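Local coordinates for protein glycosyl transferase (Staphylococcus aureus, PDB 5U02) that belongs to the glycosyl transferases and carries a helical linker domain followed by two beta-sandwich-like C-terminal domains of the TarS type, at residues 27-38 and 65-76. Sequence-based numbering, arbitrary orientation.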
loop_
_atom_site.group_PDB
_atom_site.type_symbol
_atom_site.label_atom_id
_atom_site.label_comp_id
_atom_site.label_asym_id
_atom_site.label_seq_id
_atom_site.Cartn_x
_atom_site.Cartn_y
_atom_site.Cartn_z
ATOM N N ASP A 27 0.376 48.477 -3.416
ATOM C CA ASP A 27 0.448 47.185 -4.091
ATOM C C ASP A 27 -0.152 46.072 -3.243
ATOM O O ASP A 27 -0.794 45.166 -3.784
ATOM C CB ASP A 27 1.894 46.837 -4.456
ATOM C CG ASP A 27 2.680 48.032 -4.967
ATOM O OD1 ASP A 27 3.242 48.756 -4.125
ATOM O OD2 ASP A 27 2.723 48.234 -6.199
ATOM N N GLN A 28 0.055 46.111 -1.924
ATOM C CA GLN A 28 -0.569 45.117 -1.056
ATOM C C GLN A 28 -2.087 45.214 -1.134
ATOM O O GLN A 28 -2.778 44.204 -1.308
ATOM C CB GLN A 28 -0.086 45.292 0.384
ATOM C CG GLN A 28 -0.507 44.159 1.314
ATOM C CD GLN A 28 0.386 44.037 2.535
ATOM O OE1 GLN A 28 1.287 43.199 2.577
ATOM N NE2 GLN A 28 0.136 44.872 3.537
ATOM N N ILE A 29 -2.620 46.431 -1.012
ATOM C CA ILE A 29 -4.039 46.663 -1.267
ATOM C C ILE A 29 -4.402 46.210 -2.676
ATOM O O ILE A 29 -5.466 45.619 -2.905
ATOM C CB ILE A 29 -4.367 48.150 -1.039
ATOM C CG1 ILE A 29 -4.445 48.441 0.461
ATOM C CG2 ILE A 29 -5.651 48.547 -1.757
ATOM C CD1 ILE A 29 -4.828 49.862 0.783
ATOM N N LEU A 30 -3.511 46.461 -3.638
ATOM C CA LEU A 30 -3.761 46.044 -5.013
ATOM C C LEU A 30 -3.629 44.532 -5.165
ATOM O O LEU A 30 -4.411 43.906 -5.884
ATOM C CB LEU A 30 -2.800 46.773 -5.951
ATOM C CG LEU A 30 -2.527 46.209 -7.338
ATOM C CD1 LEU A 30 -3.754 46.412 -8.182
ATOM C CD2 LEU A 30 -1.345 46.906 -7.975
ATOM N N ALA A 31 -2.647 43.928 -4.491
ATOM C CA ALA A 31 -2.470 42.482 -4.589
ATOM C C ALA A 31 -3.705 41.740 -4.097
ATOM O O ALA A 31 -4.118 40.742 -4.700
ATOM C CB ALA A 31 -1.232 42.041 -3.804
ATOM N N GLU A 32 -4.311 42.216 -3.004
ATOM C CA GLU A 32 -5.555 41.628 -2.517
ATOM C C GLU A 32 -6.700 41.854 -3.488
ATOM O O GLU A 32 -7.639 41.050 -3.532
ATOM C CB GLU A 32 -5.921 42.212 -1.152
ATOM C CG GLU A 32 -4.778 42.207 -0.141
ATOM C CD GLU A 32 -5.103 41.413 1.113
ATOM O OE1 GLU A 32 -5.526 40.246 0.969
ATOM O OE2 GLU A 32 -4.928 41.967 2.217
ATOM N N PHE A 33 -6.641 42.939 -4.259
ATOM C CA PHE A 33 -7.681 43.221 -5.237
ATOM C C PHE A 33 -7.755 42.134 -6.308
ATOM O O PHE A 33 -8.853 41.693 -6.663
ATOM C CB PHE A 33 -7.448 44.607 -5.849
ATOM C CG PHE A 33 -8.174 44.837 -7.141
ATOM C CD1 PHE A 33 -9.541 44.643 -7.231
ATOM C CD2 PHE A 33 -7.485 45.267 -8.266
ATOM C CE1 PHE A 33 -10.200 44.854 -8.422
ATOM C CE2 PHE A 33 -8.141 45.484 -9.461
ATOM C CZ PHE A 33 -9.500 45.280 -9.540
ATOM N N LEU A 34 -6.612 41.670 -6.831
ATOM C CA LEU A 34 -6.675 40.664 -7.887
ATOM C C LEU A 34 -6.567 39.234 -7.391
ATOM O O LEU A 34 -6.752 38.308 -8.189
ATOM C CB LEU A 34 -5.605 40.872 -8.965
ATOM C CG LEU A 34 -5.572 42.246 -9.624
ATOM C CD1 LEU A 34 -4.693 43.238 -8.878
ATOM C CD2 LEU A 34 -5.213 42.170 -11.100
ATOM N N ASN A 35 -6.262 39.006 -6.121
ATOM C CA ASN A 35 -6.490 37.672 -5.597
ATOM C C ASN A 35 -7.983 37.377 -5.634
ATOM O O ASN A 35 -8.416 36.304 -6.068
ATOM C CB ASN A 35 -5.916 37.559 -4.183
ATOM C CG ASN A 35 -4.396 37.656 -4.160
ATOM O OD1 ASN A 35 -3.724 37.377 -5.156
ATOM N ND2 ASN A 35 -3.849 38.055 -3.018
ATOM N N ARG A 36 -8.790 38.366 -5.254
ATOM C CA ARG A 36 -10.226 38.147 -5.146
ATOM C C ARG A 36 -10.894 38.108 -6.512
ATOM O O ARG A 36 -11.718 37.223 -6.778
ATOM C CB ARG A 36 -10.861 39.242 -4.293
ATOM C CG ARG A 36 -11.127 38.909 -2.822
ATOM C CD ARG A 36 -12.399 39.630 -2.435
ATOM N NE ARG A 36 -12.278 41.067 -2.557
ATOM C CZ ARG A 36 -13.034 41.805 -3.355
ATOM N NH1 ARG A 36 -13.927 41.208 -4.131
ATOM N NH2 ARG A 36 -12.869 43.135 -3.384
ATOM N N HIS A 37 -10.576 39.086 -7.366
ATOM C CA HIS A 37 -11.210 39.214 -8.673
ATOM C C HIS A 37 -10.978 37.974 -9.539
ATOM O O HIS A 37 -11.894 37.503 -10.221
ATOM C CB HIS A 37 -10.686 40.487 -9.346
ATOM C CG HIS A 37 -10.872 40.527 -10.833
ATOM N ND1 HIS A 37 -12.023 40.980 -11.444
ATOM C CD2 HIS A 37 -10.029 40.184 -11.833
ATOM C CE1 HIS A 37 -11.879 40.913 -12.758
ATOM N NE2 HIS A 37 -10.679 40.429 -13.018
ATOM N N PHE A 38 -9.745 37.445 -9.547
ATOM C CA PHE A 38 -9.473 36.198 -10.261
ATOM C C PHE A 38 -10.113 35.000 -9.569
ATOM O O PHE A 38 -10.324 33.967 -10.212
ATOM C CB PHE A 38 -7.950 35.948 -10.423
ATOM C CG PHE A 38 -7.291 36.656 -11.628
ATOM C CD1 PHE A 38 -6.807 37.950 -11.529
ATOM C CD2 PHE A 38 -7.108 36.001 -12.836
ATOM C CE1 PHE A 38 -6.213 38.595 -12.595
ATOM C CE2 PHE A 38 -6.509 36.645 -13.911
ATOM C CZ PHE A 38 -6.061 37.944 -13.783
ATOM N N PHE A 65 -6.140 45.712 -19.312
ATOM C CA PHE A 65 -6.361 45.878 -17.880
ATOM C C PHE A 65 -5.157 45.387 -17.080
ATOM O O PHE A 65 -4.638 46.106 -16.218
ATOM C CB PHE A 65 -7.648 45.154 -17.472
ATOM C CG PHE A 65 -7.698 44.739 -16.024
ATOM C CD1 PHE A 65 -7.888 43.409 -15.685
ATOM C CD2 PHE A 65 -7.573 45.671 -15.005
ATOM C CE1 PHE A 65 -7.945 43.015 -14.361
ATOM C CE2 PHE A 65 -7.623 45.280 -13.678
ATOM C CZ PHE A 65 -7.811 43.950 -13.358
ATOM N N ILE A 66 -4.689 44.167 -17.359
ATOM C CA ILE A 66 -3.513 43.652 -16.664
ATOM C C ILE A 66 -2.251 44.416 -17.062
ATOM O O ILE A 66 -1.267 44.418 -16.314
ATOM C CB ILE A 66 -3.380 42.135 -16.917
ATOM C CG1 ILE A 66 -4.616 41.400 -16.393
ATOM C CG2 ILE A 66 -2.146 41.554 -16.236
ATOM C CD1 ILE A 66 -4.797 41.493 -14.896
ATOM N N GLN A 67 -2.256 45.093 -18.213
ATOM C CA GLN A 67 -1.130 45.959 -18.555
ATOM C C GLN A 67 -1.007 47.128 -17.585
ATOM O O GLN A 67 0.090 47.664 -17.395
ATOM C CB GLN A 67 -1.273 46.480 -19.987
ATOM C CG GLN A 67 -0.536 45.654 -21.029
ATOM C CD GLN A 67 -1.103 45.831 -22.425
ATOM O OE1 GLN A 67 -1.833 46.785 -22.696
ATOM N NE2 GLN A 67 -0.767 44.909 -23.320
ATOM N N ALA A 68 -2.116 47.529 -16.959
ATOM C CA ALA A 68 -2.109 48.697 -16.086
ATOM C C ALA A 68 -1.476 48.418 -14.731
ATOM O O ALA A 68 -0.995 49.355 -14.085
ATOM C CB ALA A 68 -3.533 49.214 -15.888
ATOM N N VAL A 69 -1.470 47.169 -14.279
ATOM C CA VAL A 69 -0.890 46.842 -12.979
ATOM C C VAL A 69 0.591 46.537 -13.171
ATOM O O VAL A 69 0.964 45.838 -14.124
ATOM C CB VAL A 69 -1.629 45.675 -12.304
ATOM C CG1 VAL A 69 -2.941 46.159 -11.717
ATOM C CG2 VAL A 69 -1.887 44.559 -13.289
ATOM N N PRO A 70 1.463 47.047 -12.305
ATOM C CA PRO A 70 2.903 46.884 -12.525
ATOM C C PRO A 70 3.339 45.434 -12.399
ATOM O O PRO A 70 2.736 44.639 -11.675
ATOM C CB PRO A 70 3.530 47.745 -11.421
ATOM C CG PRO A 70 2.439 48.661 -10.965
ATOM C CD PRO A 70 1.173 47.881 -11.127
ATOM N N GLU A 71 4.415 45.100 -13.115
ATOM C CA GLU A 71 5.017 43.777 -12.996
ATOM C C GLU A 71 5.553 43.513 -11.592
ATOM O O GLU A 71 5.726 42.350 -11.220
ATOM C CB GLU A 71 6.141 43.617 -14.023
ATOM C CG GLU A 71 5.683 43.731 -15.474
ATOM C CD GLU A 71 6.759 43.330 -16.475
ATOM O OE1 GLU A 71 7.510 42.369 -16.205
ATOM O OE2 GLU A 71 6.853 43.980 -17.538
ATOM N N ARG A 72 5.836 44.570 -10.819
ATOM C CA ARG A 72 6.235 44.430 -9.420
ATOM C C ARG A 72 5.267 43.557 -8.636
ATOM O O ARG A 72 5.701 42.741 -7.808
ATOM C CB ARG A 72 6.333 45.816 -8.772
ATOM C CG ARG A 72 6.231 45.821 -7.265
ATOM C CD ARG A 72 6.127 47.260 -6.732
ATOM N NE ARG A 72 5.475 48.140 -7.688
ATOM C CZ ARG A 72 5.311 49.447 -7.506
ATOM N NH1 ARG A 72 5.752 50.023 -6.395
ATOM N NH2 ARG A 72 4.701 50.184 -8.429
ATOM N N VAL A 73 3.965 43.686 -8.909
ATOM C CA VAL A 73 2.952 43.150 -8.007
ATOM C C VAL A 73 2.778 41.639 -8.127
ATOM O O VAL A 73 2.240 41.010 -7.206
ATOM C CB VAL A 73 1.621 43.875 -8.255
ATOM C CG1 VAL A 73 0.666 43.682 -7.087
ATOM C CG2 VAL A 73 1.872 45.355 -8.507
ATOM N N ASP A 74 3.242 41.029 -9.217
ATOM C CA ASP A 74 3.103 39.589 -9.416
ATOM C C ASP A 74 3.845 38.755 -8.368
ATOM O O ASP A 74 3.732 37.524 -8.388
ATOM C CB ASP A 74 3.588 39.225 -10.823
ATOM C CG ASP A 74 2.987 40.123 -11.891
ATOM O OD1 ASP A 74 2.696 41.299 -11.579
ATOM O OD2 ASP A 74 2.802 39.661 -13.036
ATOM N N ALA A 75 4.588 39.381 -7.455
ATOM C CA ALA A 75 5.299 38.646 -6.416
ATOM C C ALA A 75 4.489 38.500 -5.133
ATOM O O ALA A 75 4.668 37.513 -4.407
ATOM C CB ALA A 75 6.635 39.328 -6.107
ATOM N N LEU A 76 3.605 39.454 -4.838
ATOM C CA LEU A 76 2.758 39.381 -3.654
ATOM C C LEU A 76 1.399 38.740 -3.916
ATOM O O LEU A 76 0.684 38.432 -2.955
ATOM C CB LEU A 76 2.541 40.778 -3.064
ATOM C CG LEU A 76 3.779 41.631 -2.800
ATOM C CD1 LEU A 76 3.828 42.839 -3.720
ATOM C CD2 LEU A 76 3.846 42.056 -1.341
#
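Leu30 reaches out from helix 23-40 into the turn that follows helix 56-68 and splits its two methyls between two valines. With CG anti to the backbone N (chi1 160°), the side chain sends CD1 to Val69 CG1 at 3.6 Å, while CD2 lies equally close to Val73 CG2. Val73 runs nearly perpendicular to it, and the compact beta-branched shape of both valines suits these close contacts. The next residue, the small Ala31, lets the backbones draw near, its CB 4.0 Å from Leu76 CB.

Farther along, Leu34 CD2 rests against both Phe65 CZ and Ile66 CD1 (3.9 Å each), and Ile66 CD1 also abuts the edge of the Phe38 ring, near its plane. Phe65 points its own edge at the face of His37 in an offset edge-to-face pair, planes 76° apart and centroids 5.7 Å. Met9 of helix 2-17 touches both rings, tying a third helix of the linker domain to this cluster.

At the other end Asp27 OD2 sits 3.1 Å from Arg72 NE, yet over the centre of one guanidinium face, so no N-H points at it. The bend of Arg72 at chi3 (30°) accompanies this face-on approach. The salt bridge therefore acts through charge alone, and Asp27, a buried residue, probably gains from the nearby positive charge. Apolar packing of methyls and rings makes up most of the contact between helix and turn.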